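Local coordinates for PT26-6P (Thermococcus sp., PDB 2WB7), which is of unknown function but is encoded by a mobile extrachromosomal element of a euryarchaeon and combines immunoglobulin-like domains with a helical domain, at residues Asp427-Leu432 with Gly450-Tyr455; Gln423-Glu428 with Ala487-Val492; Ser237-Phe242 with Lys514-Leu519. One frame throughout, in Å; residues are numbered along the deposited sequence.

Contact 1. Residues Asp427-Leu432 with Gly450-Tyr455; sequences DEAEQL and GAIDEY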
loop_
_atom_site.group_PDB
_atom_site.type_symbol
_atom_site.label_atom_id
_atom_site.label_comp_id
_atom_site.label_asym_id
_atom_site.label_seq_id
_atom_site.Cartn_x
_atom_site.Cartn_y
_atom_site.Cartn_z
ATOM N N ASP A 427 -6.246 -1.955 38.991
ATOM C CA ASP A 427 -6.957 -0.786 39.501
ATOM C C ASP A 427 -7.048 0.318 38.461
ATOM O O ASP A 427 -8.040 1.047 38.423
ATOM C CB ASP A 427 -6.297 -0.227 40.767
ATOM C CG ASP A 427 -6.499 -1.126 41.979
ATOM O OD1 ASP A 427 -7.392 -2.011 41.922
ATOM O OD2 ASP A 427 -5.762 -0.956 42.984
ATOM N N GLU A 428 -6.016 0.467 37.633
ATOM C CA GLU A 428 -5.984 1.562 36.673
ATOM C C GLU A 428 -6.719 1.202 35.412
ATOM O O GLU A 428 -7.287 2.067 34.746
ATOM C CB GLU A 428 -4.553 1.958 36.359
ATOM C CG GLU A 428 -3.862 2.581 37.564
ATOM C CD GLU A 428 -2.388 2.846 37.324
ATOM O OE1 GLU A 428 -1.574 2.620 38.257
ATOM O OE2 GLU A 428 -2.046 3.266 36.191
ATOM N N ALA A 429 -6.703 -0.084 35.085
ATOM C CA ALA A 429 -7.491 -0.582 33.983
ATOM C C ALA A 429 -8.955 -0.327 34.314
ATOM O O ALA A 429 -9.755 -0.025 33.423
ATOM C CB ALA A 429 -7.235 -2.067 33.766
ATOM N N GLU A 430 -9.284 -0.442 35.604
ATOM C CA GLU A 430 -10.649 -0.244 36.093
ATOM C C GLU A 430 -11.060 1.204 35.921
ATOM O O GLU A 430 -12.234 1.504 35.779
ATOM C CB GLU A 430 -10.777 -0.629 37.568
ATOM C CG GLU A 430 -10.570 -2.109 37.882
ATOM C CD GLU A 430 -11.792 -2.980 37.572
ATOM O OE1 GLU A 430 -12.676 -2.544 36.801
ATOM O OE2 GLU A 430 -11.865 -4.119 38.088
ATOM N N GLN A 431 -10.090 2.108 35.939
ATOM C CA GLN A 431 -10.382 3.524 35.769
ATOM C C GLN A 431 -10.677 3.829 34.317
ATOM O O GLN A 431 -11.521 4.667 33.996
ATOM C CB GLN A 431 -9.224 4.373 36.270
ATOM C CG GLN A 431 -9.273 4.563 37.777
ATOM C CD GLN A 431 -7.995 5.163 38.364
ATOM O OE1 GLN A 431 -7.920 5.423 39.573
ATOM N NE2 GLN A 431 -6.988 5.392 37.514
ATOM N N LEU A 432 -9.976 3.138 33.436
ATOM C CA LEU A 432 -10.217 3.276 32.021
ATOM C C LEU A 432 -11.574 2.708 31.673
ATOM O O LEU A 432 -12.296 3.298 30.882
ATOM C CB LEU A 432 -9.158 2.531 31.228
ATOM C CG LEU A 432 -7.796 3.198 31.130
ATOM C CD1 LEU A 432 -6.908 2.293 30.293
ATOM C CD2 LEU A 432 -7.875 4.597 30.538
ATOM N N GLY A 450 -10.508 -6.045 28.474
ATOM C CA GLY A 450 -9.507 -6.988 28.020
ATOM C C GLY A 450 -8.264 -6.881 28.880
ATOM O O GLY A 450 -7.689 -7.888 29.289
ATOM N N ALA A 451 -7.842 -5.654 29.160
ATOM C CA ALA A 451 -6.680 -5.443 29.999
ATOM C C ALA A 451 -6.923 -6.110 31.339
ATOM O O ALA A 451 -6.085 -6.852 31.840
ATOM C CB ALA A 451 -6.416 -3.962 30.186
ATOM N N ILE A 452 -8.085 -5.850 31.924
ATOM C CA ILE A 452 -8.396 -6.390 33.246
ATOM C C ILE A 452 -8.338 -7.909 33.235
ATOM O O ILE A 452 -7.779 -8.511 34.145
ATOM C CB ILE A 452 -9.754 -5.892 33.769
ATOM C CG1 ILE A 452 -9.731 -4.369 33.922
ATOM C CG2 ILE A 452 -10.085 -6.556 35.092
ATOM C CD1 ILE A 452 -11.038 -3.781 34.392
ATOM N N ASP A 453 -8.876 -8.541 32.199
ATOM C CA ASP A 453 -8.797 -9.996 32.097
ATOM C C ASP A 453 -7.368 -10.531 31.880
ATOM O O ASP A 453 -7.039 -11.654 32.305
ATOM C CB ASP A 453 -9.715 -10.522 30.983
ATOM C CG ASP A 453 -11.169 -10.084 31.149
ATOM O OD1 ASP A 453 -11.632 -9.851 32.290
ATOM O OD2 ASP A 453 -11.863 -9.991 30.116
ATOM N N GLU A 454 -6.520 -9.753 31.215
ATOM C CA GLU A 454 -5.161 -10.222 30.976
ATOM C C GLU A 454 -4.341 -10.213 32.262
ATOM O O GLU A 454 -3.691 -11.220 32.608
ATOM C CB GLU A 454 -4.477 -9.418 29.878
ATOM C CG GLU A 454 -5.014 -9.734 28.500
ATOM C CD GLU A 454 -4.943 -11.229 28.163
ATOM O OE1 GLU A 454 -3.864 -11.862 28.253
ATOM O OE2 GLU A 454 -5.992 -11.790 27.784
ATOM N N TYR A 455 -4.393 -9.080 32.967
ATOM C CA TYR A 455 -3.681 -8.920 34.222
ATOM C C TYR A 455 -4.137 -9.988 35.192
ATOM O O TYR A 455 -3.315 -10.613 35.846
ATOM C CB TYR A 455 -3.912 -7.533 34.806
ATOM C CG TYR A 455 -3.250 -6.417 34.015
ATOM C CD1 TYR A 455 -3.883 -5.190 33.831
ATOM C CD2 TYR A 455 -1.992 -6.587 33.456
ATOM C CE1 TYR A 455 -3.280 -4.163 33.127
ATOM C CE2 TYR A 455 -1.377 -5.561 32.743
ATOM C CZ TYR A 455 -2.026 -4.353 32.580
ATOM O OH TYR A 455 -1.406 -3.344 31.870
#
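Ala-429 and Ile-452, whose CA atoms lie 5.9 Å apart, mark the meeting point of two antiparallel helical segments, 427-432 and 450-455, with axes 8.9 Å apart at closest approach and N-to-C directions 165° from each other. The short side chains of two alanines are consistent with so close an approach. The single methyl group of Ala-429 points across the interface, with its CB 4.1 Å from CB of Ala-451. Beside that pair the same methyl meets the longer branch of Ile-452, where CG1 packs against Ala-429 CB at 3.4 Å. With CG1 anti to its carbonyl carbon (chi1 -62°) and the chain extended beyond it, Ile-452 carries CD1 past the alanine to Glu-430. That glutamate bends at its second torsion (chi2 -79°), and the two side chains cross at about a right angle, the carboxylate end resting against Ile-452 CD1 at the exposed border of the otherwise buried, apolar seam. No hydrogen bond joins the two segments. In the helical domain this is the packing of helix 408-438 against its successor, helix 442-465; Ile-452 also touches Leu-433 of the former, while Ala-451 touches Tyr-491 and Val-492 of helix 471-499.

Contact 2. Residues Gln423-Glu428 with Ala487-Val492; sequences QEKIDE and AGDYYV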
loop_
_atom_site.group_PDB
_atom_site.type_symbol
_atom_site.label_atom_id
_atom_site.label_comp_id
_atom_site.label_asym_id
_atom_site.label_seq_id
_atom_site.Cartn_x
_atom_site.Cartn_y
_atom_site.Cartn_z
ATOM N N GLN A 423 -2.184 -6.169 40.683
ATOM C CA GLN A 423 -3.420 -5.685 41.261
ATOM C C GLN A 423 -3.512 -4.181 41.046
ATOM O O GLN A 423 -4.584 -3.639 40.750
ATOM C CB GLN A 423 -3.475 -6.025 42.742
ATOM C CG GLN A 423 -4.272 -7.287 43.046
ATOM C CD GLN A 423 -3.839 -7.977 44.342
ATOM O OE1 GLN A 423 -2.920 -7.518 45.040
ATOM N NE2 GLN A 423 -4.497 -9.092 44.663
ATOM N N GLU A 424 -2.379 -3.504 41.175
ATOM C CA GLU A 424 -2.370 -2.070 40.977
ATOM C C GLU A 424 -2.655 -1.715 39.526
ATOM O O GLU A 424 -3.478 -0.856 39.252
ATOM C CB GLU A 424 -1.049 -1.459 41.436
ATOM C CG GLU A 424 -0.832 -0.037 40.947
ATOM C CD GLU A 424 -1.901 0.955 41.430
ATOM O OE1 GLU A 424 -1.723 2.170 41.194
ATOM O OE2 GLU A 424 -2.922 0.531 42.030
ATOM N N LYS A 425 -1.986 -2.374 38.592
ATOM C CA LYS A 425 -2.267 -2.167 37.168
ATOM C C LYS A 425 -3.736 -2.444 36.840
ATOM O O LYS A 425 -4.322 -1.792 35.983
ATOM C CB LYS A 425 -1.332 -3.024 36.299
ATOM C CG LYS A 425 0.075 -2.431 36.176
ATOM C CD LYS A 425 1.112 -3.463 35.804
ATOM C CE LYS A 425 1.217 -3.671 34.297
ATOM N NZ LYS A 425 2.167 -2.713 33.688
ATOM N N ILE A 426 -4.326 -3.415 37.528
ATOM C CA ILE A 426 -5.743 -3.694 37.375
ATOM C C ILE A 426 -6.594 -2.520 37.840
ATOM O O ILE A 426 -7.553 -2.135 37.170
ATOM C CB ILE A 426 -6.143 -4.956 38.133
ATOM C CG1 ILE A 426 -5.633 -6.184 37.383
ATOM C CG2 ILE A 426 -7.639 -5.045 38.259
ATOM C CD1 ILE A 426 -5.992 -7.498 38.036
ATOM N N ASP A 427 -6.246 -1.955 38.991
ATOM C CA ASP A 427 -6.957 -0.786 39.501
ATOM C C ASP A 427 -7.048 0.318 38.461
ATOM O O ASP A 427 -8.040 1.047 38.423
ATOM C CB ASP A 427 -6.297 -0.227 40.767
ATOM C CG ASP A 427 -6.499 -1.126 41.979
ATOM O OD1 ASP A 427 -7.392 -2.011 41.922
ATOM O OD2 ASP A 427 -5.762 -0.956 42.984
ATOM N N GLU A 428 -6.016 0.467 37.633
ATOM C CA GLU A 428 -5.984 1.562 36.673
ATOM C C GLU A 428 -6.719 1.202 35.412
ATOM O O GLU A 428 -7.287 2.067 34.746
ATOM C CB GLU A 428 -4.553 1.958 36.359
ATOM C CG GLU A 428 -3.862 2.581 37.564
ATOM C CD GLU A 428 -2.388 2.846 37.324
ATOM O OE1 GLU A 428 -1.574 2.620 38.257
ATOM O OE2 GLU A 428 -2.046 3.266 36.191
ATOM N N ALA A 487 0.101 -8.450 27.055
ATOM C CA ALA A 487 -1.225 -8.339 26.461
ATOM C C ALA A 487 -2.056 -7.257 27.158
ATOM O O ALA A 487 -2.603 -6.366 26.520
ATOM C CB ALA A 487 -1.907 -9.663 26.539
ATOM N N GLY A 488 -2.117 -7.320 28.478
ATOM C CA GLY A 488 -2.811 -6.316 29.257
ATOM C C GLY A 488 -2.247 -4.938 29.015
ATOM O O GLY A 488 -3.000 -3.962 28.898
ATOM N N ASP A 489 -0.922 -4.843 28.938
ATOM C CA ASP A 489 -0.280 -3.556 28.632
ATOM C C ASP A 489 -0.748 -2.998 27.287
ATOM O O ASP A 489 -0.990 -1.796 27.149
ATOM C CB ASP A 489 1.242 -3.659 28.695
ATOM C CG ASP A 489 1.752 -3.777 30.128
ATOM O OD1 ASP A 489 1.003 -3.402 31.069
ATOM O OD2 ASP A 489 2.900 -4.239 30.322
ATOM N N TYR A 490 -0.902 -3.883 26.306
ATOM C CA TYR A 490 -1.378 -3.467 24.993
ATOM C C TYR A 490 -2.794 -2.932 25.126
ATOM O O TYR A 490 -3.083 -1.827 24.669
ATOM C CB TYR A 490 -1.363 -4.633 23.995
ATOM C CG TYR A 490 -0.005 -4.967 23.409
ATOM C CD1 TYR A 490 0.788 -3.985 22.834
ATOM C CD2 TYR A 490 0.477 -6.277 23.419
ATOM C CE1 TYR A 490 2.046 -4.287 22.283
ATOM C CE2 TYR A 490 1.719 -6.596 22.863
ATOM C CZ TYR A 490 2.496 -5.591 22.299
ATOM O OH TYR A 490 3.716 -5.913 21.763
ATOM N N TYR A 491 -3.666 -3.728 25.751
ATOM C CA TYR A 491 -5.083 -3.372 25.915
ATOM C C TYR A 491 -5.253 -1.997 26.524
ATOM O O TYR A 491 -6.128 -1.222 26.130
ATOM C CB TYR A 491 -5.826 -4.409 26.757
ATOM C CG TYR A 491 -6.397 -5.536 25.927
ATOM C CD1 TYR A 491 -6.177 -6.847 26.273
ATOM C CD2 TYR A 491 -7.141 -5.273 24.778
ATOM C CE1 TYR A 491 -6.684 -7.871 25.529
ATOM C CE2 TYR A 491 -7.654 -6.290 24.017
ATOM C CZ TYR A 491 -7.422 -7.593 24.403
ATOM O OH TYR A 491 -7.911 -8.632 23.654
ATOM N N VAL A 492 -4.378 -1.686 27.465
ATOM C CA VAL A 492 -4.434 -0.418 28.154
ATOM C C VAL A 492 -4.023 0.712 27.220
ATOM O O VAL A 492 -4.671 1.780 27.186
ATOM C CB VAL A 492 -3.524 -0.423 29.377
ATOM C CG1 VAL A 492 -3.089 0.999 29.699
ATOM C CG2 VAL A 492 -4.232 -1.115 30.574
HETATM O O HOH W 1 4.410 -2.511 31.556
#
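A buried salt bridge between Lys-425 and Asp-489 links helix 408-438 to helix 471-499 in the helical bundle of the helical domain. It illustrates how two helices that are not neighbours in the chain can be joined by one long polar side chain: the nearest CA atoms, those of Lys-425 and Asp-489, are 8.9 Å apart, and this is the one pair of residues in close touch between segments 423-428 and 487-492. The lysine spans the distance. Its chain leaves the helix with CG anti to the carbonyl carbon, then bends at chi3 (86°) and chi4 (87°), which brings the ammonium group up to the carboxylate, the two side chains crossing at about a right angle. Lys-425 NZ donates to Asp-489 OD1 at 2.9 Å, on the syn side and 18° out of the carboxylate plane. Both ends have further partners. The ammonium also bonds the backbone oxygens of Thr-387 and Tyr-388 and forms a salt bridge with Glu-485, whereas OD1 is hydrogen-bonded by Tyr-455 OH from helix 442-465. Such a buried positive charge is therefore probably well compensated. An asparagine in place of Asp-489 would probably leave the lysine with one negative charge fewer to balance it and weaken the link between the helices. A water also bridges the pair: it donates to Asp-489 OD2 at 2.6 Å and accepts a weak hydrogen bond from Lys-425 NZ at 3.1 Å, alongside their direct bond.

Contact 3. Residues Ser237-Phe242 with Lys514-Leu519; sequences SLPIKF and KEYSNL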
loop_
_atom_site.group_PDB
_atom_site.type_symbol
_atom_site.label_atom_id
_atom_site.label_comp_id
_atom_site.label_asym_id
_atom_site.label_seq_id
_atom_site.Cartn_x
_atom_site.Cartn_y
_atom_site.Cartn_z
ATOM N N SER A 237 4.216 -2.607 18.040
ATOM C CA SER A 237 5.506 -2.458 18.671
ATOM C C SER A 237 5.727 -3.613 19.607
ATOM O O SER A 237 4.781 -4.107 20.216
ATOM C CB SER A 237 5.525 -1.170 19.479
ATOM O OG SER A 237 6.703 -1.045 20.239
ATOM N N LEU A 238 6.967 -4.065 19.724
ATOM C CA LEU A 238 7.285 -5.003 20.778
ATOM C C LEU A 238 6.947 -4.346 22.125
ATOM O O LEU A 238 6.920 -3.125 22.240
ATOM C CB LEU A 238 8.766 -5.375 20.708
ATOM C CG LEU A 238 9.142 -6.419 19.656
ATOM C CD1 LEU A 238 10.650 -6.482 19.507
ATOM C CD2 LEU A 238 8.543 -7.805 19.982
ATOM N N PRO A 239 6.687 -5.154 23.151
ATOM C CA PRO A 239 6.473 -4.609 24.480
ATOM C C PRO A 239 7.628 -3.722 24.954
ATOM O O PRO A 239 8.761 -3.919 24.554
ATOM C CB PRO A 239 6.371 -5.870 25.347
ATOM C CG PRO A 239 5.770 -6.893 24.419
ATOM C CD PRO A 239 6.423 -6.601 23.089
ATOM N N ILE A 240 7.339 -2.758 25.822
ATOM C CA ILE A 240 8.346 -1.773 26.227
ATOM C C ILE A 240 9.599 -2.363 26.870
ATOM O O ILE A 240 10.639 -1.701 26.922
ATOM C CB ILE A 240 7.765 -0.678 27.168
ATOM C CG1 ILE A 240 7.304 -1.303 28.484
ATOM C CG2 ILE A 240 6.656 0.074 26.469
ATOM C CD1 ILE A 240 6.738 -0.322 29.476
ATOM N N LYS A 241 9.525 -3.587 27.383
ATOM C CA LYS A 241 10.722 -4.157 27.999
ATOM C C LYS A 241 11.891 -4.198 27.017
ATOM O O LYS A 241 13.043 -4.210 27.429
ATOM C CB LYS A 241 10.479 -5.544 28.601
ATOM C CG LYS A 241 10.319 -6.648 27.597
ATOM C CD LYS A 241 11.121 -7.859 28.001
ATOM C CE LYS A 241 11.907 -8.381 26.819
ATOM N NZ LYS A 241 13.128 -9.096 27.259
ATOM N N PHE A 242 11.594 -4.183 25.721
ATOM C CA PHE A 242 12.628 -4.381 24.713
ATOM C C PHE A 242 13.460 -3.136 24.490
ATOM O O PHE A 242 14.329 -3.123 23.641
ATOM C CB PHE A 242 12.032 -4.883 23.397
ATOM C CG PHE A 242 11.629 -6.325 23.435
ATOM C CD1 PHE A 242 10.316 -6.685 23.693
ATOM C CD2 PHE A 242 12.563 -7.326 23.224
ATOM C CE1 PHE A 242 9.936 -8.013 23.729
ATOM C CE2 PHE A 242 12.189 -8.674 23.268
ATOM C CZ PHE A 242 10.871 -9.013 23.517
ATOM N N LYS A 514 -4.497 -9.525 21.513
ATOM C CA LYS A 514 -5.045 -10.841 21.221
ATOM C C LYS A 514 -3.916 -11.831 20.925
ATOM O O LYS A 514 -3.997 -13.011 21.272
ATOM C CB LYS A 514 -6.018 -10.763 20.051
ATOM C CG LYS A 514 -6.690 -12.076 19.727
ATOM C CD LYS A 514 -7.622 -12.519 20.877
ATOM C CE LYS A 514 -7.819 -14.058 20.883
ATOM N NZ LYS A 514 -8.246 -14.630 19.541
ATOM N N GLU A 515 -2.860 -11.348 20.283
ATOM C CA GLU A 515 -1.782 -12.236 19.849
ATOM C C GLU A 515 -0.974 -12.758 21.023
ATOM O O GLU A 515 -0.806 -13.961 21.173
ATOM C CB GLU A 515 -0.863 -11.526 18.866
ATOM C CG GLU A 515 -1.457 -11.369 17.480
ATOM C CD GLU A 515 -0.569 -10.520 16.573
ATOM O OE1 GLU A 515 0.601 -10.270 16.960
ATOM O OE2 GLU A 515 -1.042 -10.095 15.487
ATOM N N TYR A 516 -0.479 -11.847 21.857
ATOM C CA TYR A 516 0.296 -12.212 23.029
ATOM C C TYR A 516 -0.534 -13.009 24.041
ATOM O O TYR A 516 -0.035 -13.903 24.719
ATOM C CB TYR A 516 0.880 -10.950 23.674
ATOM C CG TYR A 516 2.060 -10.392 22.919
ATOM C CD1 TYR A 516 3.320 -10.300 23.511
ATOM C CD2 TYR A 516 1.916 -9.984 21.595
ATOM C CE1 TYR A 516 4.407 -9.791 22.799
ATOM C CE2 TYR A 516 2.984 -9.479 20.883
ATOM C CZ TYR A 516 4.226 -9.390 21.483
ATOM O OH TYR A 516 5.274 -8.901 20.753
ATOM N N SER A 517 -1.806 -12.684 24.151
ATOM C CA SER A 517 -2.659 -13.469 24.995
ATOM C C SER A 517 -2.696 -14.912 24.500
ATOM O O SER A 517 -2.559 -15.842 25.291
ATOM C CB SER A 517 -4.054 -12.867 25.050
ATOM O OG SER A 517 -4.913 -13.704 25.793
ATOM N N ASN A 518 -2.833 -15.111 23.193
ATOM C CA ASN A 518 -2.841 -16.465 22.669
ATOM C C ASN A 518 -1.502 -17.167 22.830
ATOM O O ASN A 518 -1.443 -18.379 23.026
ATOM C CB ASN A 518 -3.307 -16.510 21.209
ATOM C CG ASN A 518 -4.744 -16.041 21.040
ATOM O OD1 ASN A 518 -5.180 -15.735 19.934
ATOM N ND2 ASN A 518 -5.480 -15.971 22.136
ATOM N N LEU A 519 -0.416 -16.415 22.734
ATOM C CA LEU A 519 0.888 -17.019 22.941
ATOM C C LEU A 519 0.950 -17.506 24.382
ATOM O O LEU A 519 1.412 -18.636 24.656
ATOM C CB LEU A 519 2.006 -16.023 22.657
ATOM C CG LEU A 519 3.432 -16.555 22.818
ATOM C CD1 LEU A 519 3.589 -17.867 22.110
ATOM C CD2 LEU A 519 4.423 -15.566 22.292
#
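Tyr-516 of helix 503-523 meets Leu-238 and Pro-239 of the loop 237-242 through the outer end of its ring. Pro-239 comes from the opposite direction, its CG 3.6 Å from Tyr-516 CE1 and its CD 3.5 Å from the phenolic OH. Leu-238 crosses the tyrosine at about a right angle: its CB points away from the helix, yet with CG anti to the carbonyl carbon (chi1 -80°) CD2 comes within 3.5 Å of Tyr-516 OH. Behind this first shell the loop is held partly by bonds of its own and partly by neighbours, His-276 N bonding Ser-237 OG and Pro-274 the backbone of Leu-238. Ser-237 OG donates to Leu-238 O at 2.9 Å, in the carbonyl plane and on a lone pair, and Phe-242 N bonds Pro-239 O. The Phe-242 ring has Lys-241 CE over the centre of one face and Leu-238 CD1 over the other, offset toward the rim. Farther out, Tyr-490 of helix 471-499 packs edge-to-face with Tyr-516, and Met-486 touches both Pro-239 and Tyr-516. No hydrogen bond crosses between the two segments: the loop offers the tyrosine carbon surface, while the polar need of the buried hydroxyl is met by Asp-12.

The three contacts form a connected series through the helical domain to the loop between strands 221-222 and 253-261. Contacts 1 and 2 share Asp-427 and Glu-428 on helix 408-438, and their centres are about 4 Å apart; Tyr-455 of contact 1 joins them through a probable hydrogen bond to Asp-489. Contact 3 lies farther along, its centre about 13 Å from that of contact 2 and about 16 Å from that of contact 1. Probable hydrogen bonds bridge both gaps, the first from Tyr-490 OH to Ser-237 O at 2.6 Å, the second between Glu-454 OE2 and Ser-517 OG at 3.0 Å. In sequence, contacts 1 and 2 both fall inside the long span closed by contact 3.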